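Local coordinates for 4-hydroxybutyrate CoA-transferase (Porphyromonas gingivalis, PDB 3EH7), which probably transfers coenzyme A between acyl-CoA thioesters and carboxylates such as acetate or 4-hydroxybutyrate, at residues 355-360 with 389-394; 320-325 with 384-389; 213-218 with 308-313; 205-210 with 229-234; 103-108 with 340-345. All coordinates share one frame; numbering follows the deposited sequence. Where two conformers were deposited one is given.

Contact 1: 355-360 with 389-394; sequences KSIMAI and VDYVVT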
# COMPACT_ATOMS: atom_id res chain seq x y z
N LYS A 355 14.73 2.80 3.47
CA LYS A 355 14.20 3.49 4.64
C LYS A 355 13.21 4.51 4.16
O LYS A 355 13.47 5.13 3.16
CB LYS A 355 15.30 4.30 5.35
CG LYS A 355 16.54 3.50 5.70
CD LYS A 355 17.51 4.27 6.62
CE LYS A 355 18.82 3.52 6.64
NZ LYS A 355 19.87 4.12 7.52
N SER A 356 12.09 4.69 4.84
CA SER A 356 11.31 5.87 4.64
C SER A 356 11.17 6.59 5.96
O SER A 356 11.09 5.98 7.05
CB SER A 356 9.94 5.57 4.04
OG SER A 356 9.09 5.02 4.98
N ILE A 357 11.17 7.90 5.83
CA ILE A 357 11.13 8.81 6.96
C ILE A 357 9.97 9.77 6.79
O ILE A 357 9.79 10.38 5.74
CB ILE A 357 12.45 9.65 7.03
CG1 ILE A 357 13.65 8.71 7.18
CG2 ILE A 357 12.38 10.67 8.18
CD1 ILE A 357 14.97 9.30 6.77
N MSE A 358 9.18 9.88 7.84
CA MSE A 358 8.18 10.95 7.98
C MSE A 358 8.83 12.00 8.92
O MSE A 358 8.95 11.77 10.09
CB MSE A 358 6.90 10.39 8.58
CG MSE A 358 6.14 9.40 7.64
SE MSE A 358 5.53 10.38 6.05
CE MSE A 358 5.15 8.86 4.93
N ALA A 359 9.28 13.11 8.33
CA ALA A 359 10.01 14.18 9.01
C ALA A 359 9.08 15.37 9.19
O ALA A 359 8.59 15.99 8.20
CB ALA A 359 11.22 14.58 8.18
N ILE A 360 8.78 15.67 10.45
CA ILE A 360 7.78 16.67 10.77
C ILE A 360 8.18 17.47 12.00
O ILE A 360 8.87 16.95 12.89
CB ILE A 360 6.40 16.02 11.03
CG1 ILE A 360 6.52 14.87 12.03
CG2 ILE A 360 5.82 15.52 9.73
CD1 ILE A 360 5.22 14.51 12.63
N VAL A 389 4.35 2.45 8.01
CA VAL A 389 5.20 3.56 8.45
C VAL A 389 6.52 2.97 8.97
O VAL A 389 6.51 1.87 9.54
CB VAL A 389 4.45 4.39 9.51
CG1 VAL A 389 4.07 3.50 10.72
CG2 VAL A 389 5.28 5.63 9.93
N ASP A 390 7.65 3.65 8.76
CA ASP A 390 8.97 3.13 9.10
C ASP A 390 9.56 4.06 10.18
O ASP A 390 9.22 3.91 11.35
CB ASP A 390 9.77 3.07 7.79
CG ASP A 390 11.12 2.43 7.93
OD1 ASP A 390 11.41 1.91 9.02
OD2 ASP A 390 11.86 2.43 6.89
N TYR A 391 10.36 5.06 9.79
CA TYR A 391 10.89 6.09 10.70
C TYR A 391 10.01 7.31 10.77
O TYR A 391 9.42 7.78 9.77
CB TYR A 391 12.26 6.57 10.23
CG TYR A 391 13.37 5.56 10.30
CD1 TYR A 391 13.65 4.75 9.20
CD2 TYR A 391 14.17 5.44 11.43
CE1 TYR A 391 14.69 3.81 9.24
CE2 TYR A 391 15.23 4.51 11.49
CZ TYR A 391 15.47 3.71 10.38
OH TYR A 391 16.46 2.81 10.38
N VAL A 392 9.95 7.88 11.97
CA VAL A 392 9.33 9.17 12.17
C VAL A 392 10.35 10.05 12.84
O VAL A 392 11.02 9.62 13.78
CB VAL A 392 8.06 9.06 13.05
CG1 VAL A 392 7.50 10.45 13.38
CG2 VAL A 392 7.00 8.17 12.36
N VAL A 393 10.51 11.28 12.34
CA VAL A 393 11.55 12.19 12.84
C VAL A 393 10.99 13.56 13.16
O VAL A 393 10.30 14.18 12.33
CB VAL A 393 12.69 12.36 11.80
CG1 VAL A 393 13.73 13.32 12.32
CG2 VAL A 393 13.34 11.01 11.43
N THR A 394 11.27 14.02 14.38
CA THR A 394 11.00 15.40 14.79
C THR A 394 12.28 16.07 15.27
O THR A 394 13.33 15.45 15.29
CB THR A 394 9.94 15.49 15.89
OG1 THR A 394 10.51 15.05 17.13
CG2 THR A 394 8.70 14.65 15.55
O HOH W 1 7.99 6.32 7.50

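Contact 2: 320-325 with 384-389; sequences DLMGQV and TLRNEV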
# COMPACT_ATOMS: atom_id res chain seq x y z
N ASP A 320 -0.80 9.55 14.40
CA ASP A 320 -1.38 9.13 15.65
C ASP A 320 -0.46 8.16 16.36
O ASP A 320 0.56 7.75 15.81
CB ASP A 320 -2.83 8.64 15.52
CG ASP A 320 -2.97 7.26 14.92
OD1 ASP A 320 -1.98 6.55 14.68
OD2 ASP A 320 -4.14 6.88 14.66
N LEU A 321 -0.81 7.83 17.58
CA LEU A 321 0.06 6.99 18.42
C LEU A 321 0.25 5.56 17.91
O LEU A 321 1.11 4.84 18.43
CB LEU A 321 -0.44 7.00 19.87
CG LEU A 321 -0.22 8.31 20.61
CD1 LEU A 321 -0.78 8.26 22.02
CD2 LEU A 321 1.26 8.71 20.63
N MSE A 322 -0.57 5.13 16.94
CA MSE A 322 -0.44 3.79 16.33
C MSE A 322 0.48 3.84 15.14
O MSE A 322 0.94 2.80 14.67
CB MSE A 322 -1.81 3.26 15.90
CG MSE A 322 -2.77 3.07 17.05
SE MSE A 322 -4.36 2.16 16.47
CE MSE A 322 -4.87 3.32 14.98
N GLY A 323 0.73 5.05 14.65
CA GLY A 323 1.53 5.25 13.46
C GLY A 323 0.73 5.58 12.20
O GLY A 323 1.32 5.60 11.14
N GLN A 324 -0.59 5.82 12.27
CA GLN A 324 -1.31 6.20 11.03
C GLN A 324 -0.89 7.61 10.64
O GLN A 324 -0.83 8.47 11.49
CB GLN A 324 -2.84 6.19 11.18
CG GLN A 324 -3.42 5.00 11.91
CD GLN A 324 -4.90 4.88 11.70
OE1 GLN A 324 -5.34 4.29 10.69
NE2 GLN A 324 -5.69 5.40 12.65
N VAL A 325 -0.66 7.85 9.34
CA VAL A 325 -0.14 9.09 8.82
C VAL A 325 -1.21 9.77 8.00
O VAL A 325 -1.80 9.14 7.10
CB VAL A 325 1.08 8.82 7.91
CG1 VAL A 325 1.49 10.10 7.07
CG2 VAL A 325 2.25 8.29 8.76
N THR A 384 -0.85 7.10 4.65
CA THR A 384 0.09 5.98 4.79
C THR A 384 -0.35 5.13 5.98
O THR A 384 -0.61 5.67 7.04
CB THR A 384 1.56 6.49 4.95
OG1 THR A 384 1.95 7.18 3.75
CG2 THR A 384 2.50 5.37 5.16
N LEU A 385 -0.46 3.81 5.79
CA LEU A 385 -1.08 2.91 6.76
C LEU A 385 -0.17 2.71 7.97
O LEU A 385 1.07 2.73 7.83
CB LEU A 385 -1.37 1.53 6.11
CG LEU A 385 -2.42 1.49 4.97
CD1 LEU A 385 -2.29 0.19 4.13
CD2 LEU A 385 -3.83 1.64 5.56
N ARG A 386 -0.74 2.48 9.13
CA ARG A 386 0.11 2.21 10.30
C ARG A 386 1.04 1.00 10.06
O ARG A 386 2.16 0.95 10.57
CB ARG A 386 -0.72 2.02 11.57
CG ARG A 386 -1.38 0.69 11.66
CD ARG A 386 -2.19 0.45 12.94
NE ARG A 386 -2.90 -0.81 12.76
CZ ARG A 386 -3.56 -1.47 13.70
NH1 ARG A 386 -3.66 -0.99 14.94
NH2 ARG A 386 -4.15 -2.60 13.39
N ASN A 387 0.57 0.04 9.29
CA ASN A 387 1.35 -1.17 8.96
C ASN A 387 2.54 -0.89 8.08
O ASN A 387 3.37 -1.76 7.95
CB ASN A 387 0.48 -2.27 8.30
CG ASN A 387 -0.58 -2.86 9.24
OD1 ASN A 387 -0.63 -2.52 10.42
ND2 ASN A 387 -1.41 -3.74 8.72
N GLU A 388 2.62 0.28 7.45
CA GLU A 388 3.77 0.56 6.58
C GLU A 388 4.73 1.67 7.00
O GLU A 388 5.81 1.81 6.44
CB GLU A 388 3.33 0.76 5.13
CG GLU A 388 2.26 1.78 4.91
CD GLU A 388 1.67 1.67 3.55
OE1 GLU A 388 2.34 1.01 2.71
OE2 GLU A 388 0.57 2.27 3.31
N VAL A 389 4.35 2.45 8.01
CA VAL A 389 5.20 3.56 8.45
C VAL A 389 6.52 2.97 8.97
O VAL A 389 6.51 1.87 9.54
CB VAL A 389 4.45 4.39 9.51
CG1 VAL A 389 4.07 3.50 10.72
CG2 VAL A 389 5.28 5.63 9.93
O HOH W 2 -3.61 2.68 9.18

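Contact 3: 213-218 with 308-313; sequences GATLQL and DNMVSI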
# COMPACT_ATOMS: atom_id res chain seq x y z
N GLY A 213 26.23 6.48 -0.54
CA GLY A 213 25.67 5.69 -1.61
C GLY A 213 24.15 5.63 -1.64
O GLY A 213 23.60 4.95 -2.51
N ALA A 214 23.48 6.32 -0.70
CA ALA A 214 22.02 6.26 -0.66
C ALA A 214 21.44 6.91 -1.91
O ALA A 214 22.05 7.83 -2.48
CB ALA A 214 21.46 6.95 0.58
N THR A 215 20.28 6.41 -2.34
CA THR A 215 19.47 7.07 -3.37
C THR A 215 18.34 7.77 -2.69
O THR A 215 17.57 7.14 -1.94
CB THR A 215 18.90 6.05 -4.39
OG1 THR A 215 19.93 5.14 -4.77
CG2 THR A 215 18.35 6.77 -5.67
N LEU A 216 18.19 9.06 -2.96
CA LEU A 216 17.24 9.86 -2.19
C LEU A 216 15.98 10.22 -2.96
O LEU A 216 16.03 10.49 -4.15
CB LEU A 216 17.89 11.17 -1.73
CG LEU A 216 19.22 11.11 -1.00
CD1 LEU A 216 19.64 12.53 -0.71
CD2 LEU A 216 19.14 10.26 0.28
N GLN A 217 14.87 10.26 -2.22
CA GLN A 217 13.68 10.97 -2.64
C GLN A 217 13.33 11.94 -1.54
O GLN A 217 13.24 11.57 -0.37
CB GLN A 217 12.50 10.02 -2.89
CG GLN A 217 11.17 10.76 -3.18
CD GLN A 217 10.34 11.03 -1.93
OE1 GLN A 217 10.31 10.21 -1.01
NE2 GLN A 217 9.70 12.18 -1.88
N LEU A 218 13.12 13.19 -1.91
CA LEU A 218 12.66 14.19 -0.94
C LEU A 218 12.08 15.36 -1.69
O LEU A 218 12.26 15.48 -2.90
CB LEU A 218 13.78 14.64 0.03
CG LEU A 218 14.93 15.53 -0.42
CD1 LEU A 218 15.88 15.73 0.81
CD2 LEU A 218 15.67 14.96 -1.61
N ASP A 308 18.87 0.49 -5.13
CA ASP A 308 19.30 0.09 -3.79
C ASP A 308 19.47 1.30 -2.86
O ASP A 308 19.75 2.40 -3.33
CB ASP A 308 20.62 -0.64 -3.81
CG ASP A 308 20.50 -2.02 -4.40
OD1 ASP A 308 19.41 -2.42 -4.79
OD2 ASP A 308 21.55 -2.70 -4.45
N ASN A 309 19.32 1.05 -1.56
CA ASN A 309 19.56 2.04 -0.50
C ASN A 309 18.71 3.31 -0.63
O ASN A 309 19.21 4.43 -0.48
CB ASN A 309 21.05 2.37 -0.44
CG ASN A 309 21.91 1.15 -0.21
OD1 ASN A 309 21.84 0.55 0.85
ND2 ASN A 309 22.74 0.79 -1.20
N MSE A 310 17.41 3.12 -0.87
CA MSE A 310 16.48 4.23 -0.94
C MSE A 310 16.38 4.85 0.44
O MSE A 310 16.33 4.15 1.46
CB MSE A 310 15.06 3.82 -1.39
CG MSE A 310 14.88 3.60 -2.84
SE MSE A 310 15.15 5.12 -3.97
CE MSE A 310 14.06 6.37 -3.05
N VAL A 311 16.38 6.18 0.46
CA VAL A 311 15.94 6.93 1.61
C VAL A 311 14.92 7.92 1.08
O VAL A 311 15.23 8.78 0.25
CB VAL A 311 17.08 7.68 2.35
CG1 VAL A 311 16.48 8.48 3.49
CG2 VAL A 311 18.12 6.69 2.88
N SER A 312 13.69 7.74 1.56
CA SER A 312 12.59 8.59 1.19
C SER A 312 12.28 9.51 2.37
O SER A 312 12.16 9.03 3.49
CB SER A 312 11.39 7.70 0.81
OG SER A 312 10.21 8.44 0.89
N ILE A 313 12.22 10.82 2.13
CA ILE A 313 11.88 11.82 3.16
C ILE A 313 10.65 12.60 2.74
O ILE A 313 10.62 13.25 1.69
CB ILE A 313 13.02 12.85 3.44
CG1 ILE A 313 14.35 12.16 3.73
CG2 ILE A 313 12.65 13.76 4.62
CD1 ILE A 313 15.57 13.13 3.82
O HOH W 3 23.81 2.51 -3.43

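Contact 4: 205-210 with 229-234; sequences NCAELI and LFLKDK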
# COMPACT_ATOMS: atom_id res chain seq x y z
N ASN A 205 18.82 15.01 12.09
CA ASN A 205 18.35 13.65 12.33
C ASN A 205 18.16 12.87 11.03
O ASN A 205 18.52 11.71 10.95
CB ASN A 205 17.03 13.68 13.12
CG ASN A 205 17.23 14.02 14.58
OD1 ASN A 205 18.29 13.80 15.15
ND2 ASN A 205 16.19 14.55 15.20
N CYS A 206 17.62 13.52 10.00
CA CYS A 206 17.47 12.87 8.72
C CYS A 206 18.82 12.44 8.18
O CYS A 206 18.96 11.30 7.75
CB CYS A 206 16.77 13.76 7.70
SG CYS A 206 15.03 13.90 8.08
N ALA A 207 19.81 13.34 8.23
CA ALA A 207 21.17 13.06 7.72
C ALA A 207 21.82 11.85 8.37
O ALA A 207 22.59 11.11 7.74
CB ALA A 207 22.08 14.28 7.89
N GLU A 208 21.55 11.69 9.65
CA GLU A 208 22.02 10.54 10.39
C GLU A 208 21.57 9.24 9.76
O GLU A 208 22.19 8.22 9.94
CB GLU A 208 21.37 10.60 11.76
CG GLU A 208 22.18 10.09 12.89
CD GLU A 208 21.63 10.61 14.19
OE1 GLU A 208 22.01 11.73 14.62
OE2 GLU A 208 20.79 9.90 14.78
N LEU A 209 20.42 9.26 9.07
CA LEU A 209 19.85 8.02 8.57
C LEU A 209 20.29 7.75 7.12
O LEU A 209 19.96 6.69 6.56
CB LEU A 209 18.32 8.06 8.72
CG LEU A 209 17.77 8.09 10.15
CD1 LEU A 209 16.23 8.23 10.12
CD2 LEU A 209 18.16 6.85 10.94
N ILE A 210 21.04 8.69 6.54
CA ILE A 210 21.48 8.60 5.16
C ILE A 210 22.94 8.21 5.11
O ILE A 210 23.81 8.95 5.59
CB ILE A 210 21.29 9.95 4.44
CG1 ILE A 210 19.80 10.26 4.32
CG2 ILE A 210 22.01 9.93 3.05
CD1 ILE A 210 19.43 11.63 3.86
N LEU A 229 21.44 20.15 3.69
CA LEU A 229 22.51 20.94 4.23
C LEU A 229 23.42 20.11 5.14
O LEU A 229 24.60 20.42 5.28
CB LEU A 229 21.96 22.16 5.00
CG LEU A 229 21.49 23.39 4.20
CD1 LEU A 229 21.27 24.56 5.15
CD2 LEU A 229 22.46 23.82 3.09
N PHE A 230 22.87 19.07 5.77
CA PHE A 230 23.70 18.20 6.61
C PHE A 230 24.27 16.99 5.90
O PHE A 230 24.83 16.12 6.54
CB PHE A 230 22.97 17.79 7.88
CG PHE A 230 22.79 18.94 8.82
CD1 PHE A 230 23.88 19.46 9.50
CD2 PHE A 230 21.55 19.54 8.97
CE1 PHE A 230 23.76 20.55 10.33
CE2 PHE A 230 21.40 20.63 9.80
CZ PHE A 230 22.51 21.13 10.49
N LEU A 231 24.15 16.96 4.57
CA LEU A 231 24.72 15.88 3.76
C LEU A 231 26.02 16.24 3.01
O LEU A 231 26.44 15.50 2.11
CB LEU A 231 23.66 15.39 2.75
CG LEU A 231 22.37 14.80 3.35
CD1 LEU A 231 21.43 14.36 2.21
CD2 LEU A 231 22.63 13.63 4.31
N LYS A 232 26.68 17.34 3.39
CA LYS A 232 27.88 17.79 2.65
C LYS A 232 29.08 16.85 2.83
O LYS A 232 29.97 16.83 2.01
CB LYS A 232 28.26 19.23 3.02
CG LYS A 232 27.17 20.28 2.73
CD LYS A 232 27.59 21.65 3.27
CE LYS A 232 26.44 22.65 3.28
NZ LYS A 232 26.06 23.11 1.94
N ASP A 233 29.08 16.07 3.89
CA ASP A 233 30.12 15.08 4.15
C ASP A 233 29.79 13.69 3.58
O ASP A 233 30.52 12.73 3.82
CB ASP A 233 30.29 14.97 5.66
CG ASP A 233 29.00 14.43 6.39
OD1 ASP A 233 27.82 14.60 5.95
OD2 ASP A 233 29.20 13.81 7.46
N LYS A 234 28.68 13.54 2.85
CA LYS A 234 28.32 12.24 2.33
C LYS A 234 28.97 12.03 0.98
O LYS A 234 29.35 12.99 0.30
CB LYS A 234 26.79 12.09 2.26
CG LYS A 234 26.09 12.06 3.64
CD LYS A 234 26.36 10.71 4.33
CE LYS A 234 26.57 10.82 5.81
NZ LYS A 234 25.32 11.07 6.51

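Contact 5: 103-108 with 340-345; sequences PVFFYE and GQVDYV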
# COMPACT_ATOMS: atom_id res chain seq x y z
N PRO A 103 -9.43 10.70 -5.16
CA PRO A 103 -8.33 9.95 -4.49
C PRO A 103 -7.71 8.90 -5.41
O PRO A 103 -8.41 8.09 -6.03
CB PRO A 103 -9.00 9.30 -3.26
CG PRO A 103 -10.40 9.86 -3.20
CD PRO A 103 -10.74 10.48 -4.53
N VAL A 104 -6.40 8.93 -5.57
CA VAL A 104 -5.73 8.00 -6.45
C VAL A 104 -4.28 7.98 -6.03
O VAL A 104 -3.81 8.95 -5.46
CB VAL A 104 -5.89 8.45 -7.93
CG1 VAL A 104 -5.32 9.83 -8.09
CG2 VAL A 104 -5.25 7.43 -8.90
N PHE A 105 -3.57 6.88 -6.25
CA PHE A 105 -2.12 6.91 -6.08
C PHE A 105 -1.53 7.65 -7.28
O PHE A 105 -1.93 7.43 -8.40
CB PHE A 105 -1.54 5.51 -6.05
CG PHE A 105 -1.83 4.75 -4.77
CD1 PHE A 105 -1.79 5.37 -3.54
CD2 PHE A 105 -2.12 3.37 -4.83
CE1 PHE A 105 -2.04 4.65 -2.37
CE2 PHE A 105 -2.34 2.66 -3.67
CZ PHE A 105 -2.31 3.31 -2.43
N PHE A 106 -0.56 8.51 -7.03
CA PHE A 106 0.01 9.34 -8.09
C PHE A 106 0.53 8.47 -9.27
O PHE A 106 0.21 8.74 -10.43
CB PHE A 106 1.12 10.20 -7.50
CG PHE A 106 1.59 11.33 -8.39
CD1 PHE A 106 0.93 11.67 -9.57
CD2 PHE A 106 2.70 12.08 -8.01
CE1 PHE A 106 1.41 12.71 -10.37
CE2 PHE A 106 3.15 13.11 -8.79
CZ PHE A 106 2.51 13.44 -9.97
N TYR A 107 1.30 7.42 -8.98
CA TYR A 107 1.81 6.53 -10.04
C TYR A 107 0.73 5.83 -10.89
O TYR A 107 1.02 5.40 -11.99
CB TYR A 107 2.81 5.50 -9.48
CG TYR A 107 2.16 4.26 -8.93
CD1 TYR A 107 1.71 4.23 -7.63
CD2 TYR A 107 1.94 3.12 -9.73
CE1 TYR A 107 1.10 3.10 -7.10
CE2 TYR A 107 1.32 2.00 -9.21
CZ TYR A 107 0.91 2.01 -7.88
OH TYR A 107 0.29 0.93 -7.30
N GLU A 108 -0.49 5.74 -10.37
CA GLU A 108 -1.61 5.10 -11.04
C GLU A 108 -2.39 6.03 -11.97
O GLU A 108 -3.20 5.57 -12.78
CB GLU A 108 -2.58 4.51 -10.02
CG GLU A 108 -2.46 3.01 -9.82
CD GLU A 108 -3.60 2.44 -8.99
OE1 GLU A 108 -3.72 2.79 -7.79
OE2 GLU A 108 -4.41 1.65 -9.54
N GLY A 340 1.96 11.69 -3.60
CA GLY A 340 2.96 10.75 -4.07
C GLY A 340 3.81 10.11 -2.98
O GLY A 340 4.52 9.14 -3.24
N GLN A 341 3.73 10.60 -1.75
CA GLN A 341 4.65 10.14 -0.71
C GLN A 341 4.50 8.65 -0.39
O GLN A 341 5.49 7.93 -0.24
CB GLN A 341 4.60 11.02 0.55
CG GLN A 341 3.31 11.06 1.31
CD GLN A 341 3.34 12.07 2.46
OE1 GLN A 341 3.52 13.26 2.23
NE2 GLN A 341 3.14 11.59 3.68
N VAL A 342 3.25 8.16 -0.34
CA VAL A 342 3.03 6.74 -0.05
C VAL A 342 3.67 5.86 -1.11
O VAL A 342 4.10 4.76 -0.81
CB VAL A 342 1.54 6.41 0.11
CG1 VAL A 342 0.77 6.77 -1.17
CG2 VAL A 342 1.32 4.92 0.51
N ASP A 343 3.75 6.33 -2.36
CA ASP A 343 4.40 5.55 -3.41
C ASP A 343 5.83 5.25 -3.00
O ASP A 343 6.34 4.14 -3.20
CB ASP A 343 4.42 6.29 -4.78
CG ASP A 343 3.03 6.65 -5.32
OD1 ASP A 343 2.00 6.16 -4.75
OD2 ASP A 343 2.94 7.43 -6.35
N TYR A 344 6.48 6.26 -2.42
CA TYR A 344 7.87 6.14 -2.00
C TYR A 344 8.02 5.36 -0.68
O TYR A 344 9.00 4.68 -0.50
CB TYR A 344 8.55 7.53 -1.93
CG TYR A 344 8.86 8.02 -3.32
CD1 TYR A 344 10.05 7.65 -3.97
CD2 TYR A 344 7.94 8.76 -4.02
CE1 TYR A 344 10.30 8.04 -5.27
CE2 TYR A 344 8.18 9.14 -5.33
CZ TYR A 344 9.35 8.78 -5.95
OH TYR A 344 9.55 9.15 -7.24
N VAL A 345 7.04 5.42 0.21
CA VAL A 345 7.10 4.57 1.41
C VAL A 345 7.07 3.13 0.93
O VAL A 345 7.89 2.31 1.36
CB VAL A 345 5.93 4.85 2.34
CG1 VAL A 345 5.85 3.79 3.50
CG2 VAL A 345 5.99 6.29 2.85
O HOH W 4 0.26 8.12 -4.36

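Contact 1: 355-360 with 389-394
Ser356 meets Asp390 at one end of a parallel strand pair, and Ile360 meets Val393 at the other. The backbone bonds come first. Tyr391 N gives to Ser356 O, Met358 N to Tyr391 O at 2.9 Å, Val393 N to Met358 O, and Ile360 N to Val393 O, which is the stagger of a parallel ladder. A side chain extends it: with CG anti to the backbone N (chi1 -175°), Asp390 takes Ser356 N on OD2 at 3.1 Å, on the anti side of the carboxylate, while its OD1 accepts from Gln400 NE2. A water then joins Ser356 OG to Asp390 N, from which it accepts, and to Tyr391 O, to which it donates.

The apolar contacts are tightest where Ile357 CG2 presses on Val393 CG2 at 3.4 Å, closer than usual for two methyls. Lys355 CD lies 3.9 Å from Tyr391 CE1, and its NZ carries on to Leu209 O.

In the mixed sheet of this alpha/beta domain, strand 355-359 runs between 391-394 and 310-314. Helix 197-208 packs on the face of Ala359 and Val393 through Ile202, and helix 341-350 packs against Ser356 and Met358 through Val345.

Contact 2: 320-325 with 384-389
Gly323 and Val389 make the close-fitting half of this contact. The glycine ends a type I turn that begins at Asp320, and with no CB there, Val389 CG1 comes within 4.1 Å of Gly323 CA and 3.5 Å of Gly323 O. Beside it, Arg386 CB rests 3.6 Å from Met322 O. Val325 and Thr384 continue the fit as an antiparallel hydrogen-bonded pair: Val325 N reaches Thr384 O at 3.2 Å, the return bond from Thr384 N is weak, and the two side chains lie side by side, pointing the same way. This pairing sets strand 382-384 against the hairpin formed by 318-320 and 325-326.

The other side is joined more loosely, though Phe101 of the second subunit packs on Arg386 there. Arg386 stretches out from CG to NE, and its NH1 passes Met322 SE at 3.6 Å, obliquely to the guanidinium. Between Gln324 OE1 and Arg386 N the link is a water, which donates to the first and accepts from the second.

The turn itself is held by Asp320. Met322 N and Gln324 N approach OD1 from opposite faces of the carboxylate, the former closing an Asx turn, while Gln324 NE2 meets OD2 at 2.9 Å on the syn side. So many N-H donors probably favour a charged Asp320. The amide of Gln324 is held by that last bond and by NE2 to Ala380 O and OE1 to Val382 N, both of the second subunit, tying the turn to the dimer interface.

Contact 3: 213-218 with 308-313
Gln217 and Ser312 are bridge partners on neighbouring parallel strands, and the glutamine is worth following outward. Its CB sits 4.0 Å from Met310 CE, the end of a selenomethionine chain bent at chi2 and chi3 that also brings SE up to Thr215 CB. CG goes off anti to the backbone N, and a turn at chi2 (-91°) swings CD back toward the other strand, 3.8 Å from Ser312 OG. At the tip, OE1 accepts from Ser312 OG in a short bond of 2.6 Å, the hydroxyl standing almost exactly in line with the amide C=O (179°). NE2 continues to Asn314 OD1, and Tyr344 of helix 341-350 packs over both residues.

Underneath runs the ladder: Thr215 N to Asn309 O, Val311 N to Thr215 O, Gln217 N to Val311 O and Ile313 N to Gln217 O at 2.8 Å. The first of these is the odd one, its N-H arriving from well above the carbonyl plane of Asn309. At that end a water donates to Gly213 O and accepts from Asn309 ND2.

On the opposite face the side chains that meet are apolar. Leu216 CD2 lies 3.9 Å from Val311 CB, and Ala214 CB touches Val311 CG2.

The two strands are central to the parallel part of the large sheet, and their two faces differ in character: one is apolar, while the other adds a buried amide and hydroxyl to the Met310 packing. The serine proton goes to Gln217 OE1, and with Asn314 OD1 accepting from NE2 the two bonds together set which way round the amide sits.

Contact 4: 205-210 with 229-234
The last turn of helix 197-208 and the chain leaving helix 222-229 come together here, with Ala207 and Ile210 on one side and Phe230, Leu231 and Lys234 on the other. Ala207 CB lies in the middle: it touches Phe230 CB at 3.6 Å and Leu231 CD2 at 3.7 Å. Leu231 also reaches Ile210, the two side chains crossing at about a right angle with CD1 on CD1 at 3.8 Å. The ring of Phe230 leads away, toward Arg204 and Glu200, about one and two turns back along the helix.

Polar contact comes from Lys234, which closes a type I turn begun at Leu231. Its chain is folded at chi2, chi3 and chi4, so that NZ curls round to donate to Ile210 O at 2.8 Å, nearly in line with the carbonyl. Ala207 O is also close to the ammonium, but the angle is poor. A positive group at the C-terminal end of a helix probably suits the dipole there.

Strand 215-217, helix 222-229 and strand 238-240 form a beta-alpha-beta crossover between adjacent parallel strands, and the contact packs its return loop on the preceding helix, as in Rossmann-like alpha/beta domains.

Contact 5: 103-108 with 340-345
Phe105 meets Val342 first, its CE1 lying 3.7 Å from Val342 CG1, with the two side chains crossing at about a right angle. Its CB also lies near Asp343 OD1, and the carboxylate plane stands steeply to the ring.

At Phe106 the backbone takes over. Its N donates to a water that in turn donates to Asp343 OD1 at 2.6 Å, while CB rests 3.5 Å from Asp343 OD2. With CG anti to the backbone N (chi1 -166°) the ring leaves Asp343 and passes Gly340 CA at its edge, CD2 being the nearest ring atom at 4.2 Å, on the way to Met62 and Val295.

Tyr107 supplies the direct bond, from N to Asp343 OD2 at 3.1 Å, on the syn side. Its ring turns an edge to the same carboxylate, CD1 to OD1 at 3.5 Å, in a plane 82° from that of the carboxylate. Glu108, next along, forms a salt bridge with Lys402 of the second subunit.

One buried aspartate on helix 341-350 of the C-terminal half thus gathers two successive N-H groups of the N-terminal half, one directly and one through water, with Asn299 as a further donor to OD2. Both carboxylate oxygens are therefore satisfied, by Tyr107 N and Asn299 on OD2 and by the water on OD1, which probably favours the charged form.

All five contacts are largely buried. Contact 5 lies nearest the middle, its centre about 10 Å from the chain centre; contact 4, about 21 Å out, has exposed residues in its segments. Only contacts 2 and 5 touch the second subunit. Contacts 1 and 3 share one sheet, their ladders joined through strands 310-314 and 355-359, for example by Ser312 O to Ile357 N. Contact 4 lies over one face of it, where Ile210 meets Val311 and Leu216; helix 341-350, from contact 5, lies on the other. Backbone bonds dominate in the sheet and hydrocarbon in contact 4. In contact 5 an aspartate collects N-H groups across the contact, whereas in contact 2 one shapes a turn.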